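Local structure of Syntaxin1 (Monosiga brevicollis, 2XHE) at residues B[51-56]-B[102-107]; B[55-60]-B[145-150]; B[65-70]-B[88-93]; B[113-118]-B[135-140]. The protein probably acts as a SNAP receptor (SNARE) of the syntaxin family, binding partner SNAREs in membrane transport. All blocks are in the same frame, centred on the assembly; numbering follows the deposited sequence.

Contact 1. Residues B[51-56]-B[102-107]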
# COMPACT_ATOMS: atom_id res chain seq x y z
N LYS B 51 -28.33 3.87 -3.21
CA LYS B 51 -28.90 4.03 -1.87
C LYS B 51 -29.64 2.74 -1.48
O LYS B 51 -29.38 2.17 -0.42
CB LYS B 51 -29.86 5.21 -1.81
CG LYS B 51 -29.55 6.23 -0.72
CD LYS B 51 -29.43 5.57 0.64
CE LYS B 51 -28.83 6.53 1.65
NZ LYS B 51 -29.16 6.14 3.05
N ARG B 52 -30.55 2.30 -2.35
CA ARG B 52 -31.28 1.05 -2.13
C ARG B 52 -30.34 -0.12 -1.83
O ARG B 52 -30.55 -0.83 -0.84
CB ARG B 52 -32.18 0.70 -3.33
CG ARG B 52 -33.59 0.24 -2.95
CD ARG B 52 -34.18 -0.79 -3.92
NE ARG B 52 -33.93 -0.51 -5.33
CZ ARG B 52 -34.33 0.58 -5.97
NH1 ARG B 52 -34.05 0.73 -7.26
NH2 ARG B 52 -35.01 1.52 -5.32
N ILE B 53 -29.31 -0.30 -2.68
CA ILE B 53 -28.34 -1.39 -2.52
C ILE B 53 -27.57 -1.24 -1.20
O ILE B 53 -27.51 -2.19 -0.41
CB ILE B 53 -27.34 -1.49 -3.72
CG1 ILE B 53 -28.08 -1.73 -5.04
CG2 ILE B 53 -26.31 -2.61 -3.52
CD1 ILE B 53 -27.31 -1.31 -6.23
N ARG B 54 -27.00 -0.06 -0.94
CA ARG B 54 -26.33 0.16 0.34
C ARG B 54 -27.26 -0.23 1.48
O ARG B 54 -26.90 -1.03 2.34
CB ARG B 54 -25.86 1.61 0.51
CG ARG B 54 -24.87 2.09 -0.51
CD ARG B 54 -23.95 3.15 0.06
NE ARG B 54 -22.64 3.06 -0.58
CZ ARG B 54 -22.42 3.34 -1.86
NH1 ARG B 54 -23.44 3.75 -2.62
NH2 ARG B 54 -21.20 3.20 -2.38
N ASP B 55 -28.47 0.34 1.47
CA ASP B 55 -29.47 0.08 2.51
C ASP B 55 -29.82 -1.40 2.67
O ASP B 55 -29.84 -1.92 3.78
CB ASP B 55 -30.74 0.91 2.29
CG ASP B 55 -30.57 2.36 2.73
OD1 ASP B 55 -29.60 2.66 3.45
OD2 ASP B 55 -31.42 3.19 2.34
N ASN B 56 -30.11 -2.08 1.56
CA ASN B 56 -30.40 -3.51 1.60
C ASN B 56 -29.23 -4.29 2.19
O ASN B 56 -29.45 -5.18 3.02
CB ASN B 56 -30.72 -4.04 0.21
CG ASN B 56 -32.06 -3.58 -0.31
OD1 ASN B 56 -32.82 -2.92 0.40
ND2 ASN B 56 -32.37 -3.94 -1.55
N ASN B 102 -32.03 -10.84 -3.89
CA ASN B 102 -32.44 -10.79 -5.29
C ASN B 102 -32.64 -9.38 -5.83
O ASN B 102 -32.38 -9.12 -7.00
CB ASN B 102 -33.69 -11.65 -5.52
CG ASN B 102 -33.40 -13.13 -5.39
OD1 ASN B 102 -34.05 -13.83 -4.61
ND2 ASN B 102 -32.41 -13.61 -6.14
N LYS B 103 -33.10 -8.47 -4.98
CA LYS B 103 -33.28 -7.10 -5.41
C LYS B 103 -31.90 -6.51 -5.70
O LYS B 103 -31.68 -5.92 -6.76
CB LYS B 103 -34.02 -6.27 -4.36
CG LYS B 103 -35.20 -5.44 -4.91
CD LYS B 103 -34.75 -4.30 -5.81
CE LYS B 103 -35.63 -4.17 -7.05
NZ LYS B 103 -37.01 -3.72 -6.75
N ILE B 104 -30.99 -6.67 -4.75
CA ILE B 104 -29.61 -6.20 -4.90
C ILE B 104 -29.01 -6.73 -6.20
O ILE B 104 -28.36 -6.00 -6.94
CB ILE B 104 -28.72 -6.65 -3.73
CG1 ILE B 104 -28.92 -5.73 -2.52
CG2 ILE B 104 -27.27 -6.62 -4.14
CD1 ILE B 104 -28.58 -6.38 -1.19
N ARG B 105 -29.24 -8.01 -6.46
CA ARG B 105 -28.70 -8.62 -7.66
C ARG B 105 -29.33 -8.03 -8.93
O ARG B 105 -28.66 -7.84 -9.94
CB ARG B 105 -28.79 -10.15 -7.63
CG ARG B 105 -28.40 -10.78 -8.96
CD ARG B 105 -27.74 -12.12 -8.79
NE ARG B 105 -28.55 -13.03 -7.99
CZ ARG B 105 -28.61 -14.34 -8.21
NH1 ARG B 105 -27.91 -14.89 -9.21
NH2 ARG B 105 -29.38 -15.11 -7.44
N ALA B 106 -30.61 -7.72 -8.85
CA ALA B 106 -31.30 -7.19 -10.02
C ALA B 106 -30.95 -5.72 -10.24
O ALA B 106 -30.87 -5.26 -11.38
CB ALA B 106 -32.80 -7.38 -9.88
N ASP B 107 -30.76 -4.98 -9.15
CA ASP B 107 -30.35 -3.59 -9.26
C ASP B 107 -28.93 -3.53 -9.83
O ASP B 107 -28.64 -2.69 -10.68
CB ASP B 107 -30.44 -2.85 -7.91
CG ASP B 107 -31.87 -2.45 -7.53
OD1 ASP B 107 -32.72 -2.28 -8.43
OD2 ASP B 107 -32.13 -2.30 -6.32

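Contact 2. Residues B[55-60]-B[145-150]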
# COMPACT_ATOMS: atom_id res chain seq x y z
N ASP B 55 -28.47 0.34 1.47
CA ASP B 55 -29.47 0.08 2.51
C ASP B 55 -29.82 -1.40 2.67
O ASP B 55 -29.84 -1.92 3.78
CB ASP B 55 -30.74 0.91 2.29
CG ASP B 55 -30.57 2.36 2.73
OD1 ASP B 55 -29.60 2.66 3.45
OD2 ASP B 55 -31.42 3.19 2.34
N ASN B 56 -30.11 -2.08 1.56
CA ASN B 56 -30.40 -3.51 1.60
C ASN B 56 -29.23 -4.29 2.19
O ASN B 56 -29.45 -5.18 3.02
CB ASN B 56 -30.72 -4.04 0.21
CG ASN B 56 -32.06 -3.58 -0.31
OD1 ASN B 56 -32.82 -2.92 0.40
ND2 ASN B 56 -32.37 -3.94 -1.55
N ILE B 57 -28.01 -3.98 1.73
CA ILE B 57 -26.80 -4.64 2.23
C ILE B 57 -26.71 -4.53 3.76
O ILE B 57 -26.57 -5.55 4.44
CB ILE B 57 -25.50 -4.10 1.57
CG1 ILE B 57 -25.34 -4.63 0.15
CG2 ILE B 57 -24.26 -4.50 2.35
CD1 ILE B 57 -24.18 -3.99 -0.58
N GLU B 58 -26.80 -3.31 4.28
CA GLU B 58 -26.85 -3.11 5.73
C GLU B 58 -27.96 -3.93 6.40
O GLU B 58 -27.74 -4.57 7.43
CB GLU B 58 -26.99 -1.62 6.09
CG GLU B 58 -25.82 -0.75 5.66
CD GLU B 58 -25.94 0.68 6.18
OE1 GLU B 58 -26.74 0.93 7.11
OE2 GLU B 58 -25.22 1.57 5.66
N ASP B 59 -29.16 -3.92 5.82
CA ASP B 59 -30.26 -4.74 6.32
C ASP B 59 -29.83 -6.20 6.40
O ASP B 59 -29.90 -6.82 7.47
CB ASP B 59 -31.50 -4.60 5.43
CG ASP B 59 -32.26 -3.30 5.67
OD1 ASP B 59 -32.01 -2.64 6.71
OD2 ASP B 59 -33.11 -2.94 4.83
N ILE B 60 -29.38 -6.75 5.27
CA ILE B 60 -28.89 -8.13 5.24
C ILE B 60 -27.84 -8.38 6.32
O ILE B 60 -27.87 -9.41 7.00
CB ILE B 60 -28.32 -8.50 3.86
CG1 ILE B 60 -29.38 -8.35 2.77
CG2 ILE B 60 -27.78 -9.92 3.87
CD1 ILE B 60 -28.98 -9.01 1.46
N ARG B 145 -18.64 -5.84 -4.89
CA ARG B 145 -17.70 -6.41 -3.93
C ARG B 145 -18.34 -6.43 -2.55
O ARG B 145 -18.43 -7.49 -1.93
CB ARG B 145 -16.35 -5.66 -3.93
CG ARG B 145 -15.47 -5.94 -5.17
CD ARG B 145 -14.03 -5.39 -5.04
NE ARG B 145 -13.96 -3.93 -5.10
CZ ARG B 145 -14.19 -3.20 -6.20
NH1 ARG B 145 -14.52 -3.79 -7.35
NH2 ARG B 145 -14.11 -1.87 -6.14
N LYS B 146 -18.78 -5.27 -2.07
CA LYS B 146 -19.45 -5.20 -0.76
C LYS B 146 -20.51 -6.30 -0.65
O LYS B 146 -20.60 -6.96 0.38
CB LYS B 146 -20.06 -3.80 -0.51
CG LYS B 146 -20.57 -3.56 0.91
CD LYS B 146 -19.45 -3.57 1.96
CE LYS B 146 -19.40 -4.90 2.73
NZ LYS B 146 -18.19 -5.02 3.62
N PHE B 147 -21.28 -6.50 -1.72
CA PHE B 147 -22.30 -7.55 -1.75
C PHE B 147 -21.78 -9.00 -1.60
O PHE B 147 -22.27 -9.74 -0.74
CB PHE B 147 -23.18 -7.42 -3.00
CG PHE B 147 -24.33 -8.39 -3.02
CD1 PHE B 147 -25.16 -8.51 -1.92
CD2 PHE B 147 -24.57 -9.19 -4.12
CE1 PHE B 147 -26.21 -9.41 -1.92
CE2 PHE B 147 -25.62 -10.08 -4.13
CZ PHE B 147 -26.43 -10.20 -3.03
N VAL B 148 -20.81 -9.40 -2.43
CA VAL B 148 -20.23 -10.75 -2.36
C VAL B 148 -19.63 -11.02 -0.97
O VAL B 148 -19.73 -12.13 -0.44
CB VAL B 148 -19.16 -10.99 -3.49
CG1 VAL B 148 -18.36 -12.29 -3.28
CG2 VAL B 148 -19.81 -11.00 -4.88
N LYS B 149 -19.03 -9.99 -0.38
CA LYS B 149 -18.42 -10.12 0.93
C LYS B 149 -19.44 -10.32 2.04
O LYS B 149 -19.21 -11.10 2.95
CB LYS B 149 -17.51 -8.92 1.24
CG LYS B 149 -16.87 -8.95 2.63
CD LYS B 149 -16.11 -7.66 2.94
CE LYS B 149 -14.80 -7.54 2.14
NZ LYS B 149 -14.96 -7.06 0.73
N VAL B 150 -20.58 -9.62 1.95
CA VAL B 150 -21.66 -9.77 2.93
C VAL B 150 -22.29 -11.13 2.79
O VAL B 150 -22.52 -11.82 3.78
CB VAL B 150 -22.79 -8.70 2.81
CG1 VAL B 150 -23.87 -8.98 3.82
CG2 VAL B 150 -22.25 -7.31 3.06

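Contact 3. Residues B[65-70]-B[88-93]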
# COMPACT_ATOMS: atom_id res chain seq x y z
N GLU B 65 -26.70 -11.70 11.23
CA GLU B 65 -26.23 -11.91 12.60
C GLU B 65 -27.37 -12.26 13.55
O GLU B 65 -27.15 -12.50 14.74
CB GLU B 65 -25.45 -10.69 13.10
CG GLU B 65 -24.30 -10.25 12.18
CD GLU B 65 -23.26 -11.34 11.94
OE1 GLU B 65 -23.09 -12.23 12.81
OE2 GLU B 65 -22.59 -11.30 10.88
N GLN B 66 -28.59 -12.31 13.02
CA GLN B 66 -29.75 -12.75 13.79
C GLN B 66 -30.09 -14.19 13.44
O GLN B 66 -30.54 -14.96 14.29
CB GLN B 66 -30.94 -11.83 13.54
CG GLN B 66 -30.79 -10.43 14.12
CD GLN B 66 -31.67 -9.41 13.42
OE1 GLN B 66 -32.63 -9.77 12.73
NE2 GLN B 66 -31.33 -8.13 13.57
N VAL B 67 -29.89 -14.55 12.18
CA VAL B 67 -30.00 -15.95 11.78
C VAL B 67 -28.92 -16.74 12.52
O VAL B 67 -29.08 -17.92 12.79
CB VAL B 67 -29.84 -16.13 10.25
CG1 VAL B 67 -30.00 -17.58 9.86
CG2 VAL B 67 -30.86 -15.27 9.51
N ALA B 68 -27.82 -16.08 12.86
CA ALA B 68 -26.76 -16.72 13.62
C ALA B 68 -27.28 -17.28 14.94
O ALA B 68 -27.17 -18.47 15.21
CB ALA B 68 -25.60 -15.76 13.85
N GLN B 69 -27.87 -16.41 15.76
CA GLN B 69 -28.44 -16.82 17.04
C GLN B 69 -29.57 -17.84 16.88
O GLN B 69 -29.55 -18.90 17.50
CB GLN B 69 -28.95 -15.62 17.83
CG GLN B 69 -27.88 -14.60 18.14
CD GLN B 69 -28.41 -13.43 18.93
OE1 GLN B 69 -29.59 -13.40 19.29
NE2 GLN B 69 -27.54 -12.46 19.21
N LEU B 70 -30.55 -17.50 16.05
CA LEU B 70 -31.70 -18.38 15.85
C LEU B 70 -31.31 -19.83 15.55
O LEU B 70 -32.07 -20.76 15.83
CB LEU B 70 -32.60 -17.84 14.73
CG LEU B 70 -33.31 -16.51 14.99
CD1 LEU B 70 -34.30 -16.21 13.87
CD2 LEU B 70 -34.03 -16.53 16.34
N GLU B 88 -39.79 -20.57 12.80
CA GLU B 88 -40.77 -19.64 12.24
C GLU B 88 -40.09 -18.31 11.90
O GLU B 88 -40.42 -17.67 10.90
CB GLU B 88 -41.91 -19.41 13.23
CG GLU B 88 -43.17 -18.79 12.64
CD GLU B 88 -44.10 -19.83 12.03
OE1 GLU B 88 -43.65 -20.97 11.81
OE2 GLU B 88 -45.27 -19.50 11.76
N LYS B 89 -39.15 -17.91 12.75
CA LYS B 89 -38.34 -16.71 12.52
C LYS B 89 -37.29 -16.99 11.44
O LYS B 89 -37.14 -16.22 10.49
CB LYS B 89 -37.65 -16.25 13.81
CG LYS B 89 -38.57 -15.81 14.94
CD LYS B 89 -37.77 -15.26 16.13
CE LYS B 89 -38.69 -14.73 17.23
NZ LYS B 89 -37.96 -14.11 18.38
N LEU B 90 -36.57 -18.10 11.60
CA LEU B 90 -35.52 -18.49 10.67
C LEU B 90 -35.96 -18.38 9.22
O LEU B 90 -35.37 -17.63 8.44
CB LEU B 90 -35.05 -19.92 10.93
CG LEU B 90 -34.02 -20.19 12.02
CD1 LEU B 90 -33.74 -21.68 12.09
CD2 LEU B 90 -32.74 -19.41 11.77
N GLN B 91 -36.98 -19.14 8.84
CA GLN B 91 -37.38 -19.17 7.45
C GLN B 91 -38.12 -17.90 7.08
O GLN B 91 -38.55 -17.73 5.94
CB GLN B 91 -38.22 -20.41 7.13
CG GLN B 91 -39.51 -20.52 7.89
CD GLN B 91 -40.06 -21.94 7.86
OE1 GLN B 91 -39.32 -22.89 7.60
NE2 GLN B 91 -41.36 -22.08 8.11
N ASP B 92 -38.26 -17.01 8.05
CA ASP B 92 -38.88 -15.71 7.81
C ASP B 92 -37.81 -14.68 7.49
O ASP B 92 -37.89 -13.96 6.50
CB ASP B 92 -39.73 -15.29 9.01
CG ASP B 92 -40.58 -14.07 8.71
OD1 ASP B 92 -40.04 -13.06 8.23
OD2 ASP B 92 -41.81 -14.14 8.96
N THR B 93 -36.78 -14.62 8.34
CA THR B 93 -35.62 -13.78 8.06
C THR B 93 -34.87 -14.30 6.83
O THR B 93 -34.45 -13.51 5.99
CB THR B 93 -34.66 -13.71 9.27
OG1 THR B 93 -34.20 -15.02 9.60
CG2 THR B 93 -35.37 -13.12 10.48

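Contact 4. Residues B[113-118]-B[135-140]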
# COMPACT_ATOMS: atom_id res chain seq x y z
N LYS B 113 -25.94 -3.61 -17.39
CA LYS B 113 -26.54 -3.34 -18.70
C LYS B 113 -26.57 -1.84 -18.99
O LYS B 113 -26.22 -1.40 -20.08
CB LYS B 113 -27.94 -3.94 -18.80
CG LYS B 113 -27.96 -5.47 -18.77
CD LYS B 113 -29.39 -6.03 -18.84
CE LYS B 113 -29.39 -7.56 -18.80
NZ LYS B 113 -30.77 -8.13 -18.76
N GLU B 114 -27.00 -1.05 -18.01
CA GLU B 114 -27.04 0.40 -18.16
C GLU B 114 -25.67 0.95 -18.56
O GLU B 114 -25.58 1.79 -19.46
CB GLU B 114 -27.53 1.08 -16.88
CG GLU B 114 -28.98 1.57 -16.92
CD GLU B 114 -29.43 2.18 -15.60
OE1 GLU B 114 -28.82 1.88 -14.56
OE2 GLU B 114 -30.41 2.97 -15.60
N ASN B 115 -24.62 0.48 -17.89
CA ASN B 115 -23.25 0.92 -18.17
C ASN B 115 -22.74 0.41 -19.51
O ASN B 115 -22.24 1.17 -20.34
CB ASN B 115 -22.29 0.49 -17.04
CG ASN B 115 -22.55 1.21 -15.72
OD1 ASN B 115 -23.48 2.01 -15.60
ND2 ASN B 115 -21.73 0.91 -14.72
N LYS B 116 -22.89 -0.90 -19.73
CA LYS B 116 -22.48 -1.54 -20.96
C LYS B 116 -23.08 -0.84 -22.18
O LYS B 116 -22.38 -0.55 -23.15
CB LYS B 116 -22.89 -3.02 -20.94
CG LYS B 116 -22.11 -3.90 -21.88
CD LYS B 116 -22.07 -5.35 -21.39
CE LYS B 116 -21.14 -6.19 -22.28
NZ LYS B 116 -20.87 -7.55 -21.72
N ARG B 117 -24.37 -0.54 -22.10
CA ARG B 117 -25.07 0.16 -23.18
C ARG B 117 -24.84 1.66 -23.10
O ARG B 117 -25.72 2.45 -23.47
CB ARG B 117 -26.58 -0.11 -23.11
CG ARG B 117 -27.01 -1.53 -23.49
CD ARG B 117 -28.53 -1.58 -23.71
NE ARG B 117 -28.94 -0.81 -24.88
CZ ARG B 117 -30.20 -0.52 -25.19
NH1 ARG B 117 -31.20 -0.93 -24.40
NH2 ARG B 117 -30.48 0.18 -26.28
N ALA B 118 -23.66 2.05 -22.62
CA ALA B 118 -23.33 3.47 -22.48
C ALA B 118 -21.84 3.73 -22.69
O ALA B 118 -21.41 4.88 -22.71
CB ALA B 118 -23.77 3.99 -21.12
N ILE B 135 -18.53 7.62 -12.47
CA ILE B 135 -19.27 7.44 -11.22
C ILE B 135 -20.04 6.13 -11.21
O ILE B 135 -19.98 5.36 -10.26
CB ILE B 135 -20.24 8.60 -10.97
CG1 ILE B 135 -19.47 9.84 -10.51
CG2 ILE B 135 -21.29 8.24 -9.93
CD1 ILE B 135 -20.22 11.14 -10.69
N ARG B 136 -20.78 5.88 -12.29
CA ARG B 136 -21.53 4.63 -12.40
C ARG B 136 -20.63 3.41 -12.22
O ARG B 136 -20.98 2.46 -11.52
CB ARG B 136 -22.25 4.57 -13.75
CG ARG B 136 -23.29 5.66 -13.98
CD ARG B 136 -23.88 5.57 -15.39
NE ARG B 136 -25.31 5.83 -15.36
CZ ARG B 136 -26.23 4.90 -15.16
NH1 ARG B 136 -25.86 3.64 -14.99
NH2 ARG B 136 -27.52 5.23 -15.14
N GLN B 137 -19.46 3.45 -12.86
CA GLN B 137 -18.53 2.32 -12.82
C GLN B 137 -17.91 2.09 -11.45
O GLN B 137 -17.79 0.94 -11.02
CB GLN B 137 -17.46 2.47 -13.89
CG GLN B 137 -17.95 2.14 -15.29
CD GLN B 137 -16.94 2.47 -16.38
OE1 GLN B 137 -15.93 3.14 -16.13
NE2 GLN B 137 -17.23 2.02 -17.59
N SER B 138 -17.52 3.15 -10.75
CA SER B 138 -16.98 2.97 -9.41
C SER B 138 -18.04 2.54 -8.40
O SER B 138 -17.74 1.75 -7.50
CB SER B 138 -16.21 4.20 -8.92
OG SER B 138 -16.94 5.38 -9.16
N GLN B 139 -19.26 3.04 -8.55
CA GLN B 139 -20.38 2.59 -7.73
C GLN B 139 -20.67 1.11 -7.98
O GLN B 139 -20.82 0.31 -7.05
CB GLN B 139 -21.66 3.40 -8.03
CG GLN B 139 -21.65 4.87 -7.61
CD GLN B 139 -21.72 5.07 -6.10
OE1 GLN B 139 -21.90 4.13 -5.33
NE2 GLN B 139 -21.56 6.31 -5.67
N HIS B 140 -20.76 0.75 -9.26
CA HIS B 140 -21.10 -0.62 -9.63
C HIS B 140 -20.07 -1.62 -9.08
O HIS B 140 -20.44 -2.66 -8.54
CB HIS B 140 -21.20 -0.75 -11.15
CG HIS B 140 -21.67 -2.09 -11.61
ND1 HIS B 140 -22.01 -3.10 -10.74
CD2 HIS B 140 -21.85 -2.59 -12.85
CE1 HIS B 140 -22.38 -4.17 -11.42
NE2 HIS B 140 -22.29 -3.89 -12.71

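Contact 1. Residues B[51-56]-B[102-107]
The carboxylate of Asp107 lies at the edge of the Arg52 guanidinium, the two planes turned 50° apart and the side chains crossing at about a right angle. Arg52 NE gives a fairly straight hydrogen bond to Asp107 OD2 at 2.7 Å (161° at the hydrogen), within the guanidinium plane but arriving from above the carboxylate plane. The second arm, from Arg52 NH1 to Asp107 OD1 at 3.5 Å, is weak, so the salt bridge rests mainly on NE. Bends at chi2 and chi3 of Arg52 bring NE to the acid and let the chain cross Lys103 obliquely, with Lys103 CD 3.9 Å from Arg52 NE.

Beside this ion pair the contact is mainly apolar. Asp107 CB lies 3.9 Å from Ile53 CD1, so the aspartate serves both parts. Ile53 and Ile104 touch through their CG2 methyls at 4.2 Å, at the point where the two backbones come nearest. Ile104 CD1 reaches over to Asn56 CB, 3.5 Å away, the two side chains sliding past each other in opposite directions.

Asp107 OD1 has a further partner in Arg49, which probably stabilises its negative charge. The segments run antiparallel at 150°, their axes 9.7 Å apart, and join helices 44-72 and 80-116 of the syntaxin N-terminal helical bundle. Ile104 also packs on Phe147, bringing helix 131-171 against the same core.

Contact 2. Residues B[55-60]-B[145-150]
Ile57 has the largest share of this contact, which is made by apolar side-chain groups, and splits its two branches between neighbouring turns of segment 145-150. Its CG2, anti to the backbone N, approaches Val150 CG2 to 3.5 Å. The other branch stretches forward so that Ile57 CD1 rests 3.9 Å from Lys146 CG and also lies against the start of Phe147, 4.3 Å from Phe147 CB. One turn on, Ile60 repeats the pattern: its CG2 sits 4.0 Å from Val150 CG1, while Ile60 CD1 lies at the edge of the Phe147 ring, 4.4 Å from Phe147 CE1. Val150 thus presents one methyl to each isoleucine, its side chain crossing both obliquely.

Lys146 contributes only the aliphatic start of its chain. With CG anti to the backbone N (chi1 -170°), CB and CG flank Ile57, and bends at chi2 and chi3 then carry the ammonium end away from the interface. No hydrogen bond links the segments.

The two segments run nearly parallel, 14° apart with axes 10.5 Å from each other, as expected of the first and third helices in the up-down-up three-helix bundle of the syntaxin N-terminal region, called Habc in relatives. Helix 80-116 is the remaining helix of that bundle. The first torsion of Phe147 (chi1 -174°) sets CG anti to the backbone N and carries the ring to the side where helix 80-116 packs; Met232 of helix 214-237 also touches it. Farther along helix 44-72, Glu61 and Ile64 continue the packing around Val150.

Contact 3. Residues B[65-70]-B[88-93]
Leu70 and Leu90 both hold CG anti to the carbonyl carbon, and in each the chain runs on extended through chi2. These torsions bring Leu70 CD1 to within 3.4 Å of Lys89 CB, at the root of that side chain, and Leu90 CD2 back across the interface. There Leu90 CD2 fits between two residues a turn apart, 3.4 Å from Leu70 CB and 3.8 Å from Val67 CG1. An alanine in place of Leu90 would remove this methyl and would probably leave Val67 and Leu70 more loosely packed against the partner helix.

Val67 turns its other methyl, CG2, to the hydroxyl of Thr93, with Thr93 OG1 3.4 Å away. The oxygen of Thr93 occupies the crowded position between backbone N and carbonyl carbon (chi1 60°), from where it donates to Leu90 O at 3.1 Å, from above the carbonyl plane. That bond satisfies a polar group facing an apolar neighbour and ties it to its own helix. The extended chain of Lys89 crosses Leu70 at about a right angle and leads its ammonium away.

The segments, antiparallel at 155° with axes 9.8 Å apart, belong to consecutive helices, 44-72 and 80-116, which form a helical hairpin in the syntaxin N-terminal bundle, within a predicted coiled coil. Val67 also packs on Ile97 and Leu70 on Leu86, so the seam extends both ways along helix 80-116.

Contact 4. Residues B[113-118]-B[135-140]
Arg136 leaves its helix with CB 3.4 Å from Asn115 OD1, and CG continues past the same oxygen with chi1 at -63°. Arg136 CD stays 3.6 Å from Asn115 OD1 before a bend at chi3 (140°) brings NH1 over to the amide oxygen. Arg136 NH1 then donates to Asn115 OD1 at 2.9 Å, nearly along the C=O axis, although the amide and guanidinium planes stand 83° apart. The same NH1 makes a weak salt-bridge bond to Glu114 OE1 at 3.5 Å, and NH2 lies near that carboxylate, which is almost perpendicular to the guanidinium.

Asn115 ND2 faces the other way, near Arg136 O and 4.0 Å from His140 CB, at the edge of the imidazole. These residues join the C-terminal end of helix 80-116 to helix 131-171. An alanine at Arg136 would lose both the bond to Asn115 and the ion pair with Glu114, and would probably loosen this end of the bundle.

Phe46 and Met43 also pack on Arg136. With one short bond to a neutral amide and a long one to a carboxylate, the guanidinium is probably held more by Asn115 than by charge pairing.

How the contacts relate
Contacts 1 and 2 form the buried middle of the bundle, with centres about 8 Å apart; contacts 3 and 4, both partly buried, lie on opposite sides of the chain's centre, their own centres about 35 Å apart. Contacts 1 and 3 join the same helices, 44-72 and 80-116, whereas contact 2 ties the first of these to helix 131-171 and contact 4 ties the second. Ile104 of contact 1 also touches Ile60 of contact 2. A probable hydrogen bond from Arg54 to Gln139 links contacts 1 and 4. Contact 2 is made by apolar groups without a hydrogen bond, contact 3 is nearly apolar, contact 1 edges its core with an ion pair, and contact 4 is chiefly polar.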